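Local coordinates for protein ficolin-3 (Homo sapiens, PDB 2J5Z) that probably recognises sugars as a lectin of innate immunity, through a fibrinogen-like domain that binds galactose and calcium, at residues D44-G50 and R217-R221; A115-F120 and A132-E138; L33-L39 and N89-L93. The contacts are given in a common frame with arbitrary orientation. Residue numbers count along the deposited sequence, not the author numbering.

All three contacts tie pieces of one fibrinogen-like domain to its antiparallel sheet, and each is partly buried. Contact 1 joins the turn between strands 38-44 and 52-58 to the C-terminal strand 215-220, mainly through arginines. Contact 2 belongs to the hairpin of strands 112-122 and 131-133 and relies on backbone hydrogen bonds and aromatic packing; it meets contact 1 where Leu220 touches Phe120. Contact 3 sets helix 87-94 against the start of strand 38-44, with leucines inside and a polar, hydrated network outside. Strand 38-44 therefore serves contacts 1 and 3, at its two ends, and Leu220 also touches Leu90 on the helix.

Contact 1 of 3, residues D44-G50 and R217-R221; sequences DMDTEGG and RMMLR
Arg221, the C-terminal residue, lays its guanidinium edge against the backbone of the turn 44-50, which links the antiparallel neighbours 38-44 and 52-58 in the sheet of this fibrinogen-like domain. With chi1 and chi2 both t and chi3 p, Arg221 NH1 gives hydrogen bonds to Glu48 O (2.8 Å) and Gly50 O (2.9 Å). An arginine suits the place, since one planar group reaches two carbonyls; Glu100 takes its NE in a salt bridge.

The turn itself is held from within. Asp44, chi1 t, accepts at OD1 from Asp46 N (2.8 Å), an Asx turn, and from Thr47 N (2.9 Å), while Gly50 N bonds to Thr47 O at 3.0 Å. Glu48, Gly49 and Gly50 all have positive phi (60°, 98° and 84°). At Gly49 a CB would jam against the preceding carbonyl, and at Gly50 it would strike Met45 O. The carboxylate of Glu48 leads away to a salt bridge with Arg102.

The segment 217-221 is extended, and its alternate residues Arg217, Met219 and Arg221 point to the turn. CA atoms lie 8.6 Å apart for both Asp44-Met219 and Gly50-Arg221, so side chains fill the gap. Arg217 (chi1 m, chi2 t, chi3 m) forms a salt bridge with Asp44, NH2 of Arg217 lying 2.7 Å from Asp44 OD2, though that oxygen is less surely placed; Glu104 receives the NE. Between the two arginines the flexible, apolar Met219, chi1 p, brings its CE to 3.6 Å from Thr47 OG1.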
loop_
_atom_site.group_PDB
_atom_site.type_symbol
_atom_site.label_atom_id
_atom_site.label_comp_id
_atom_site.label_asym_id
_atom_site.label_seq_id
_atom_site.Cartn_x
_atom_site.Cartn_y
_atom_site.Cartn_z
ATOM N N ASP A 44 12.220 -5.073 3.987
ATOM C CA ASP A 44 12.942 -3.993 3.306
ATOM C C ASP A 44 14.062 -4.664 2.536
ATOM O O ASP A 44 14.995 -5.205 3.127
ATOM C CB ASP A 44 13.483 -2.976 4.311
ATOM C CG ASP A 44 14.281 -1.861 3.648
ATOM O OD1 ASP A 44 14.861 -2.093 2.569
ATOM O OD2 ASP A 44 14.329 -0.749 4.222
ATOM N N MET A 45 13.958 -4.642 1.213
ATOM C CA MET A 45 14.896 -5.365 0.369
ATOM C C MET A 45 15.980 -4.458 -0.199
ATOM O O MET A 45 16.754 -4.880 -1.054
ATOM C CB MET A 45 14.153 -6.039 -0.782
ATOM C CG MET A 45 13.090 -7.063 -0.342
ATOM S SD MET A 45 13.789 -8.239 0.835
ATOM C CE MET A 45 12.683 -9.636 0.579
ATOM N N ASP A 46 16.054 -3.221 0.288
ATOM C CA ASP A 46 16.940 -2.226 -0.329
ATOM C C ASP A 46 17.945 -1.555 0.618
ATOM O O ASP A 46 19.110 -1.370 0.257
ATOM C CB ASP A 46 16.118 -1.172 -1.081
ATOM C CG ASP A 46 16.875 -0.569 -2.256
ATOM O OD1 ASP A 46 18.117 -0.713 -2.295
ATOM O OD2 ASP A 46 16.231 0.035 -3.139
ATOM N N THR A 47 17.510 -1.182 1.818
ATOM C CA THR A 47 18.405 -0.519 2.754
ATOM C C THR A 47 19.495 -1.435 3.288
ATOM O O THR A 47 19.219 -2.535 3.767
ATOM C CB THR A 47 17.650 0.179 3.906
ATOM O OG1 THR A 47 17.421 -0.747 4.967
ATOM C CG2 THR A 47 16.338 0.749 3.415
ATOM N N GLU A 48 20.742 -0.980 3.169
ATOM C CA GLU A 48 21.879 -1.664 3.776
ATOM C C GLU A 48 22.042 -3.087 3.250
ATOM O O GLU A 48 22.427 -3.993 3.988
ATOM C CB GLU A 48 21.711 -1.693 5.297
ATOM C CG GLU A 48 23.003 -1.658 6.079
ATOM C CD GLU A 48 23.394 -0.252 6.472
ATOM O OE1 GLU A 48 23.545 0.607 5.571
ATOM O OE2 GLU A 48 23.550 -0.007 7.691
ATOM N N GLY A 49 21.743 -3.291 1.976
ATOM C CA GLY A 49 21.926 -4.602 1.377
ATOM C C GLY A 49 20.650 -5.417 1.311
ATOM O O GLY A 49 20.584 -6.414 0.595
ATOM N N GLY A 50 19.632 -4.993 2.057
ATOM C CA GLY A 50 18.321 -5.641 1.997
ATOM C C GLY A 50 18.202 -6.876 2.874
ATOM O O GLY A 50 19.197 -7.369 3.414
ATOM N N ARG A 217 11.657 3.448 12.371
ATOM C CA ARG A 217 11.436 2.035 12.024
ATOM C C ARG A 217 12.326 1.183 12.899
ATOM O O ARG A 217 13.419 1.612 13.247
ATOM C CB ARG A 217 11.759 1.731 10.562
ATOM C CG ARG A 217 10.948 2.518 9.531
ATOM C CD ARG A 217 11.066 1.874 8.159
ATOM N NE ARG A 217 12.426 1.850 7.624
ATOM C CZ ARG A 217 12.750 1.206 6.509
ATOM N NH1 ARG A 217 11.813 0.549 5.842
ATOM N NH2 ARG A 217 13.992 1.218 6.049
ATOM N N MET A 218 11.857 -0.015 13.254
ATOM C CA MET A 218 12.717 -1.009 13.914
ATOM C C MET A 218 12.718 -2.270 13.070
ATOM O O MET A 218 11.656 -2.749 12.652
ATOM C CB MET A 218 12.213 -1.325 15.329
ATOM C CG MET A 218 11.960 -0.088 16.209
ATOM S SD MET A 218 11.289 -0.491 17.850
ATOM C CE MET A 218 12.728 -1.166 18.683
ATOM N N MET A 219 13.897 -2.835 12.824
ATOM C CA MET A 219 13.983 -3.895 11.834
ATOM C C MET A 219 15.047 -4.931 12.193
ATOM O O MET A 219 16.018 -4.611 12.877
ATOM C CB MET A 219 14.251 -3.289 10.448
ATOM C CG MET A 219 15.377 -2.265 10.418
ATOM S SD MET A 219 15.170 -0.922 9.185
ATOM C CE MET A 219 15.296 -1.866 7.704
ATOM N N LEU A 220 14.842 -6.161 11.731
ATOM C CA LEU A 220 15.718 -7.294 12.032
ATOM C C LEU A 220 16.265 -7.975 10.794
ATOM O O LEU A 220 15.567 -8.123 9.775
ATOM C CB LEU A 220 14.926 -8.365 12.802
ATOM C CG LEU A 220 14.247 -7.951 14.092
ATOM C CD1 LEU A 220 13.426 -9.120 14.627
ATOM C CD2 LEU A 220 15.274 -7.473 15.116
ATOM N N ARG A 221 17.502 -8.453 10.886
ATOM C CA ARG A 221 18.055 -9.248 9.801
ATOM C C ARG A 221 19.003 -10.325 10.325
ATOM O O ARG A 221 19.904 -10.054 11.126
ATOM C CB ARG A 221 18.770 -8.350 8.788
ATOM C CG ARG A 221 19.411 -9.113 7.638
ATOM C CD ARG A 221 19.966 -8.176 6.568
ATOM N NE ARG A 221 21.172 -7.458 6.993
ATOM C CZ ARG A 221 21.832 -6.597 6.220
ATOM N NH1 ARG A 221 21.404 -6.353 4.987
ATOM N NH2 ARG A 221 22.921 -5.981 6.672
ATOM O OXT ARG A 221 18.896 -11.488 9.943
#

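Contact 2 of 3, residues A115-F120 and A132-E138; sequences AHYATF and ALGKFSE
Four backbone hydrogen bonds zip these segments together: His116 N to Glu138 O (2.9 Å), Ser137 N to His116 O (3.1 Å), Ala118 N to Lys135 O (2.9 Å) and Gly134 N to Thr119 O (2.8 Å). They extend the beta hairpin of strands 112-122 and 131-133 past the end of its second strand. Phe120 and Leu133 form an antiparallel non-hydrogen-bonded pair, CA atoms 4.8 Å apart; Tyr117 and Phe136 make a single bridge, with CA atoms 4.5 Å apart. Between them Ala118 turns to helical angles (-60/-40), interrupting the extended course. Gly134 suits its place opposite Thr119, because a CB there would clash with Thr119 OG1. A water lies 2.6 Å from Thr119 OG1 and 2.8 Å from Ala132 O, joining the two.

Tyr117, chi1 m, is sandwiched. Phe136, chi1 t, directs its edge at one face in a T-shaped pair, centroids 5.5 Å apart and planes at 61°. The phenol end of Tyr117 remains polar, with OH bonded to Asp143 OD1, while the broad tyrosine ring fills the space between two apolar neighbours. On the opposite face, Leu133 makes a CH-pi contact, its CD2 lying 3.9 Å from the Tyr117 ring centroid.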
loop_
_atom_site.group_PDB
_atom_site.type_symbol
_atom_site.label_atom_id
_atom_site.label_comp_id
_atom_site.label_asym_id
_atom_site.label_seq_id
_atom_site.Cartn_x
_atom_site.Cartn_y
_atom_site.Cartn_z
ATOM N N ALA A 115 20.860 3.244 14.809
ATOM C CA ALA A 115 21.488 2.490 15.889
ATOM C C ALA A 115 21.414 1.021 15.497
ATOM O O ALA A 115 20.390 0.557 14.985
ATOM C CB ALA A 115 20.768 2.734 17.208
ATOM N N HIS A 116 22.508 0.310 15.717
ATOM C CA HIS A 116 22.569 -1.099 15.386
ATOM C C HIS A 116 22.969 -1.881 16.620
ATOM O O HIS A 116 23.751 -1.396 17.446
ATOM C CB HIS A 116 23.560 -1.340 14.252
ATOM C CG HIS A 116 23.083 -0.834 12.929
ATOM N ND1 HIS A 116 22.943 0.510 12.654
ATOM C CD2 HIS A 116 22.713 -1.489 11.803
ATOM C CE1 HIS A 116 22.499 0.658 11.418
ATOM N NE2 HIS A 116 22.357 -0.540 10.879
ATOM N N TYR A 117 22.405 -3.080 16.751
ATOM C CA TYR A 117 22.734 -3.973 17.872
ATOM C C TYR A 117 22.941 -5.370 17.303
ATOM O O TYR A 117 22.226 -5.784 16.386
ATOM C CB TYR A 117 21.620 -3.982 18.930
ATOM C CG TYR A 117 21.395 -2.628 19.559
ATOM C CD1 TYR A 117 22.044 -2.277 20.741
ATOM C CD2 TYR A 117 20.545 -1.688 18.963
ATOM C CE1 TYR A 117 21.848 -1.026 21.325
ATOM C CE2 TYR A 117 20.354 -0.428 19.531
ATOM C CZ TYR A 117 21.012 -0.106 20.708
ATOM O OH TYR A 117 20.830 1.137 21.269
ATOM N N ALA A 118 23.920 -6.093 17.839
ATOM C CA ALA A 118 24.343 -7.358 17.251
ATOM C C ALA A 118 23.232 -8.406 17.185
ATOM O O ALA A 118 23.146 -9.168 16.210
ATOM C CB ALA A 118 25.541 -7.920 18.038
ATOM N N THR A 119 22.425 -8.475 18.246
ATOM C CA THR A 119 21.296 -9.419 18.310
ATOM C C THR A 119 20.073 -8.809 18.992
ATOM O O THR A 119 20.175 -7.832 19.736
ATOM C CB THR A 119 21.645 -10.750 19.055
ATOM O OG1 THR A 119 22.008 -10.459 20.410
ATOM C CG2 THR A 119 22.789 -11.510 18.365
ATOM N N PHE A 120 18.917 -9.409 18.734
ATOM C CA PHE A 120 17.664 -9.020 19.358
ATOM C C PHE A 120 16.818 -10.282 19.504
ATOM O O PHE A 120 16.655 -11.054 18.556
ATOM C CB PHE A 120 16.937 -7.994 18.461
ATOM C CG PHE A 120 15.524 -7.668 18.878
ATOM C CD1 PHE A 120 15.252 -6.520 19.624
ATOM C CD2 PHE A 120 14.457 -8.466 18.475
ATOM C CE1 PHE A 120 13.938 -6.200 19.989
ATOM C CE2 PHE A 120 13.152 -8.158 18.836
ATOM C CZ PHE A 120 12.887 -7.024 19.575
ATOM N N ALA A 132 16.026 -9.389 25.217
ATOM C CA ALA A 132 17.433 -9.825 25.239
ATOM C C ALA A 132 18.175 -9.146 24.077
ATOM O O ALA A 132 18.057 -9.553 22.914
ATOM C CB ALA A 132 17.531 -11.339 25.127
ATOM N N LEU A 133 18.923 -8.096 24.402
ATOM C CA LEU A 133 19.570 -7.282 23.378
ATOM C C LEU A 133 21.076 -7.517 23.367
ATOM O O LEU A 133 21.702 -7.519 24.421
ATOM C CB LEU A 133 19.272 -5.801 23.646
ATOM C CG LEU A 133 19.645 -4.820 22.542
ATOM C CD1 LEU A 133 18.706 -4.973 21.350
ATOM C CD2 LEU A 133 19.634 -3.387 23.105
ATOM N N GLY A 134 21.631 -7.714 22.169
ATOM C CA GLY A 134 23.076 -7.804 21.956
ATOM C C GLY A 134 23.753 -6.450 22.070
ATOM O O GLY A 134 23.104 -5.420 22.268
ATOM N N LYS A 135 25.075 -6.461 21.979
ATOM C CA LYS A 135 25.863 -5.243 22.149
ATOM C C LYS A 135 25.691 -4.255 20.995
ATOM O O LYS A 135 25.449 -4.648 19.859
ATOM C CB LYS A 135 27.343 -5.606 22.309
ATOM C CG LYS A 135 27.609 -6.577 23.461
ATOM C CD LYS A 135 27.221 -5.969 24.786
ATOM C CE LYS A 135 27.571 -6.911 25.949
ATOM N NZ LYS A 135 27.066 -6.389 27.255
ATOM N N PHE A 136 25.833 -2.974 21.324
ATOM C CA PHE A 136 25.782 -1.875 20.375
ATOM C C PHE A 136 27.003 -1.924 19.460
ATOM O O PHE A 136 28.139 -1.985 19.938
ATOM C CB PHE A 136 25.750 -0.557 21.155
ATOM C CG PHE A 136 25.674 0.675 20.298
ATOM C CD1 PHE A 136 24.506 1.005 19.612
ATOM C CD2 PHE A 136 26.763 1.538 20.206
ATOM C CE1 PHE A 136 24.430 2.156 18.839
ATOM C CE2 PHE A 136 26.701 2.693 19.432
ATOM C CZ PHE A 136 25.536 3.010 18.746
ATOM N N SER A 137 26.770 -1.920 18.151
ATOM C CA SER A 137 27.872 -1.928 17.188
ATOM C C SER A 137 28.224 -0.508 16.744
ATOM O O SER A 137 29.309 -0.009 17.044
ATOM C CB SER A 137 27.550 -2.810 15.985
ATOM O OG SER A 137 26.451 -2.283 15.266
ATOM N N GLU A 138 27.299 0.139 16.042
ATOM C CA GLU A 138 27.498 1.512 15.590
ATOM C C GLU A 138 26.149 2.194 15.419
ATOM O O GLU A 138 25.116 1.529 15.298
ATOM C CB GLU A 138 28.275 1.542 14.271
ATOM C CG GLU A 138 27.538 0.891 13.109
ATOM C CD GLU A 138 28.414 0.681 11.887
ATOM O OE1 GLU A 138 29.651 0.832 11.998
ATOM O OE2 GLU A 138 27.862 0.353 10.813
HETATM O O HOH W 1 20.194 -11.208 22.047
#

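Contact 3 of 3, residues L33-L39 and N89-L93; sequences LPEGRAL and NLHQL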
loop_
_atom_site.group_PDB
_atom_site.type_symbol
_atom_site.label_atom_id
_atom_site.label_comp_id
_atom_site.label_asym_id
_atom_site.label_seq_id
_atom_site.Cartn_x
_atom_site.Cartn_y
_atom_site.Cartn_z
ATOM N N LEU A 33 6.310 -19.338 9.773
ATOM C CA LEU A 33 6.887 -19.428 11.109
ATOM C C LEU A 33 7.219 -20.868 11.487
ATOM O O LEU A 33 6.622 -21.808 10.958
ATOM C CB LEU A 33 5.919 -18.848 12.138
ATOM C CG LEU A 33 5.583 -17.360 11.989
ATOM C CD1 LEU A 33 4.501 -16.986 12.967
ATOM C CD2 LEU A 33 6.825 -16.534 12.236
ATOM N N PRO A 34 8.175 -21.043 12.406
ATOM C CA PRO A 34 8.601 -22.378 12.830
ATOM C C PRO A 34 7.421 -23.280 13.204
ATOM O O PRO A 34 7.462 -24.486 12.941
ATOM C CB PRO A 34 9.466 -22.089 14.057
ATOM C CG PRO A 34 10.026 -20.724 13.793
ATOM C CD PRO A 34 8.938 -19.974 13.079
ATOM N N GLU A 35 6.370 -22.708 13.785
ATOM C CA GLU A 35 5.205 -23.513 14.195
ATOM C C GLU A 35 4.263 -23.849 13.034
ATOM O O GLU A 35 3.244 -24.512 13.229
ATOM C CB GLU A 35 4.427 -22.843 15.345
ATOM C CG GLU A 35 3.468 -21.732 14.910
ATOM C CD GLU A 35 2.708 -21.121 16.073
ATOM O OE1 GLU A 35 3.036 -21.435 17.247
ATOM O OE2 GLU A 35 1.784 -20.315 15.815
ATOM N N GLY A 36 4.592 -23.380 11.835
ATOM C CA GLY A 36 3.795 -23.697 10.650
ATOM C C GLY A 36 2.625 -22.763 10.420
ATOM O O GLY A 36 1.600 -23.160 9.862
ATOM N N ARG A 37 2.775 -21.513 10.846
ATOM C CA ARG A 37 1.748 -20.498 10.670
ATOM C C ARG A 37 2.294 -19.407 9.749
ATOM O O ARG A 37 3.439 -18.989 9.894
ATOM C CB ARG A 37 1.366 -19.913 12.030
ATOM C CG ARG A 37 0.515 -18.655 11.987
ATOM C CD ARG A 37 0.068 -18.239 13.395
ATOM N NE ARG A 37 1.162 -17.968 14.341
ATOM C CZ ARG A 37 1.638 -16.751 14.610
ATOM N NH1 ARG A 37 1.138 -15.691 13.982
ATOM N NH2 ARG A 37 2.634 -16.587 15.490
ATOM N N ALA A 38 1.486 -18.971 8.793
ATOM C CA ALA A 38 1.921 -17.926 7.862
ATOM C C ALA A 38 1.735 -16.566 8.499
ATOM O O ALA A 38 0.721 -16.302 9.140
ATOM C CB ALA A 38 1.150 -18.003 6.555
ATOM N N LEU A 39 2.712 -15.688 8.301
ATOM C CA LEU A 39 2.658 -14.365 8.903
ATOM C C LEU A 39 3.026 -13.331 7.848
ATOM O O LEU A 39 4.092 -13.441 7.268
ATOM C CB LEU A 39 3.683 -14.292 10.037
ATOM C CG LEU A 39 3.870 -12.946 10.751
ATOM C CD1 LEU A 39 2.624 -12.547 11.488
ATOM C CD2 LEU A 39 5.080 -12.964 11.685
ATOM N N ASN A 89 4.668 -12.920 17.841
ATOM C CA ASN A 89 5.349 -13.100 16.553
ATOM C C ASN A 89 6.863 -12.910 16.709
ATOM O O ASN A 89 7.671 -13.737 16.247
ATOM C CB ASN A 89 4.771 -12.115 15.522
ATOM C CG ASN A 89 3.388 -12.515 15.060
ATOM O OD1 ASN A 89 3.094 -13.705 14.938
ATOM N ND2 ASN A 89 2.530 -11.527 14.791
ATOM N N LEU A 90 7.247 -11.838 17.392
ATOM C CA LEU A 90 8.668 -11.539 17.611
ATOM C C LEU A 90 9.355 -12.617 18.444
ATOM O O LEU A 90 10.474 -13.048 18.132
ATOM C CB LEU A 90 8.844 -10.161 18.264
ATOM C CG LEU A 90 8.585 -8.971 17.324
ATOM C CD1 LEU A 90 8.431 -7.650 18.074
ATOM C CD2 LEU A 90 9.690 -8.842 16.258
ATOM N N HIS A 91 8.687 -13.081 19.502
ATOM C CA HIS A 91 9.248 -14.209 20.237
ATOM C C HIS A 91 9.439 -15.446 19.352
ATOM O O HIS A 91 10.490 -16.107 19.392
ATOM C CB HIS A 91 8.348 -14.581 21.426
ATOM C CG HIS A 91 8.802 -15.820 22.128
ATOM N ND1 HIS A 91 8.118 -17.018 22.063
ATOM C CD2 HIS A 91 9.909 -16.057 22.870
ATOM C CE1 HIS A 91 8.775 -17.934 22.756
ATOM N NE2 HIS A 91 9.864 -17.377 23.257
ATOM N N GLN A 92 8.420 -15.791 18.566
ATOM C CA GLN A 92 8.514 -16.973 17.700
ATOM C C GLN A 92 9.604 -16.840 16.636
ATOM O O GLN A 92 10.366 -17.788 16.391
ATOM C CB GLN A 92 7.146 -17.297 17.074
ATOM C CG GLN A 92 6.185 -17.887 18.125
ATOM C CD GLN A 92 4.808 -18.167 17.582
ATOM O OE1 GLN A 92 4.629 -18.359 16.380
ATOM N NE2 GLN A 92 3.826 -18.235 18.475
ATOM N N LEU A 93 9.710 -15.653 16.047
ATOM C CA LEU A 93 10.725 -15.412 15.020
ATOM C C LEU A 93 12.131 -15.495 15.597
ATOM O O LEU A 93 13.032 -16.054 14.969
ATOM C CB LEU A 93 10.542 -14.036 14.382
ATOM C CG LEU A 93 9.421 -13.851 13.366
ATOM C CD1 LEU A 93 9.112 -12.375 13.248
ATOM C CD2 LEU A 93 9.782 -14.466 12.005
HETATM O O HOH W 2 0.863 -18.761 17.899
HETATM O O HOH W 3 6.505 -20.112 15.259
#
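Leu33 opens the first segment by pointing toward the helix, its CD2 3.6 Å from Leu93 CD2 on helix 87-94. It also starts a type I beta turn closed by Gly36 N to Leu33 O at 2.7 Å. Pro34, whose ring fixes phi at a value suited to the turn, rests CG 3.9 Å from Gln92 O. Glu35 reaches Gln92 through two waters: one links OE2 to Gln92 NE2, the other joins its backbone N to Gln92 OE1. Gly36 supplies the positive phi (86°) that lets the chain leave the turn. Arg37 then stretches across to the helix. Arg37 NH1 and NH2 bond to Asn89 OD1 (2.9 and 3.0 Å), and NH2 also to Gln92 OE1 (2.8 Å), while NE makes a salt bridge with Glu35 OE2 at 2.8 Å. Asn89 and Gln92, three residues apart, lie on the same side of the helix and can share one guanidinium. Leu39, now in strand 38-44, returns to the interior, with CD2 4.4 Å from Leu93 CD1. In this fibrinogen-like domain the helix is thus joined to the sheet by leucine packing beneath a polar layer, where arginine's several donors bring together neutral amide oxygens and a carboxylate.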